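Local coordinates for VIN1 (Oscarella pearsei, PDB 6BFI), which binds actin filaments and may play a role in cell-cell adhesion as a sponge homolog of vinculin, at residues A[547-552]-A[559-564]. Residues are numbered along the deposited sequence; the frame is centred on the assembly and turned at random.
Sequences VEADNS and AKLSSA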
# COMPACT_ATOMS: atom_id res chain seq x y z
N VAL A 547 10.75 16.38 -4.57
CA VAL A 547 9.69 15.49 -4.11
C VAL A 547 8.60 16.29 -3.40
O VAL A 547 7.40 16.06 -3.62
CB VAL A 547 10.26 14.39 -3.19
CG1 VAL A 547 9.15 13.74 -2.37
CG2 VAL A 547 10.99 13.35 -4.02
N GLU A 548 8.99 17.25 -2.56
CA GLU A 548 7.99 18.04 -1.84
C GLU A 548 7.17 18.91 -2.78
O GLU A 548 5.96 19.09 -2.57
CB GLU A 548 8.66 18.90 -0.77
CG GLU A 548 8.21 18.58 0.64
CD GLU A 548 6.72 18.77 0.83
OE1 GLU A 548 6.27 19.93 0.95
OE2 GLU A 548 5.99 17.75 0.87
N ALA A 549 7.80 19.45 -3.82
CA ALA A 549 7.06 20.26 -4.78
C ALA A 549 6.09 19.41 -5.59
O ALA A 549 4.95 19.82 -5.84
CB ALA A 549 8.03 21.00 -5.70
N ASP A 550 6.53 18.22 -6.01
CA ASP A 550 5.65 17.33 -6.77
C ASP A 550 4.41 16.93 -5.98
O ASP A 550 3.33 16.79 -6.55
CB ASP A 550 6.41 16.08 -7.20
CG ASP A 550 7.44 16.36 -8.27
OD1 ASP A 550 7.72 17.55 -8.54
OD2 ASP A 550 7.99 15.39 -8.84
N ASN A 551 4.55 16.76 -4.66
CA ASN A 551 3.46 16.28 -3.82
C ASN A 551 2.40 17.34 -3.56
O ASN A 551 1.36 17.01 -2.97
CB ASN A 551 4.03 15.77 -2.50
CG ASN A 551 3.00 15.05 -1.66
OD1 ASN A 551 2.54 13.96 -2.02
ND2 ASN A 551 2.63 15.65 -0.53
N SER A 552 2.61 18.58 -3.98
CA SER A 552 1.67 19.66 -3.71
C SER A 552 0.99 20.11 -5.00
O SER A 552 1.64 20.22 -6.05
CB SER A 552 2.37 20.86 -3.06
OG SER A 552 1.47 21.93 -2.86
N ALA A 559 5.87 27.21 -7.22
CA ALA A 559 6.67 28.21 -7.92
C ALA A 559 7.77 28.77 -7.01
O ALA A 559 8.93 28.88 -7.42
CB ALA A 559 5.77 29.34 -8.44
N LYS A 560 7.41 29.13 -5.77
CA LYS A 560 8.41 29.63 -4.84
C LYS A 560 9.49 28.59 -4.56
O LYS A 560 10.69 28.89 -4.60
CB LYS A 560 7.74 30.06 -3.53
CG LYS A 560 6.81 31.26 -3.65
CD LYS A 560 6.08 31.52 -2.34
CE LYS A 560 5.22 32.77 -2.41
NZ LYS A 560 4.43 32.98 -1.16
N LEU A 561 9.07 27.35 -4.29
CA LEU A 561 10.04 26.29 -4.03
C LEU A 561 10.90 26.01 -5.25
O LEU A 561 12.09 25.68 -5.12
CB LEU A 561 9.31 25.02 -3.59
CG LEU A 561 10.21 23.87 -3.13
CD1 LEU A 561 11.17 24.37 -2.06
CD2 LEU A 561 9.37 22.71 -2.61
N SER A 562 10.34 26.15 -6.46
CA SER A 562 11.14 25.99 -7.66
C SER A 562 12.17 27.11 -7.79
O SER A 562 13.30 26.86 -8.21
CB SER A 562 10.23 25.95 -8.90
OG SER A 562 9.37 24.83 -8.86
N SER A 563 11.79 28.33 -7.42
CA SER A 563 12.76 29.43 -7.45
C SER A 563 13.89 29.20 -6.46
O SER A 563 15.06 29.42 -6.78
CB SER A 563 12.06 30.76 -7.18
OG SER A 563 11.19 31.10 -8.24
N ALA A 564 13.56 28.73 -5.25
CA ALA A 564 14.60 28.48 -4.25
C ALA A 564 15.51 27.34 -4.68
O ALA A 564 16.74 27.44 -4.57
CB ALA A 564 13.96 28.19 -2.89
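Leu-561 reaches across to Ala-549 with a single methyl branch: its CD2 lies 3.8 Å from Ala-549 CB and equally 3.8 Å from Ala-549 N, against the last turns of the opposing helix. The same methyl skirts Glu-548, where the aliphatic CB, not the carboxylate, is met at 4.3 Å. Leucine suits the place because its branched end extends well beyond its own backbone, while alanine, with one methyl, lets the backbones come close; the CA atoms of Ala-549 and Leu-561 are 6.8 Å apart. The Leu-561 side chain swings CG opposite its backbone N (chi1 -173°), and the second torsion (52° to CD1) leaves CD2 nearly anti to CA, at the side chain's far end. No hydrogen bond crosses here; the contact is small and apolar, burying 105 Å² in all. It joins helix 524-550 to helix 555-569 across the short connection between them, an antiparallel helical hairpin of the kind from which the helical bundles of the vinculin/alpha-catenin family are built. Leu-561 is buried, its side chain also touching Val-609 and Val-612 of helix 589-615. Glu-548 is less buried than Leu-561, which suits a charged residue; its side chain also touches Phe-557, and OE2 makes a long, weak ion pair with Arg-751. Asn-551 ND2 hydrogen-bonds Asp-749 OD1, and Ser-552 OG, a short polar group suited to a turn, is bonded to the backbone N of Asn-554.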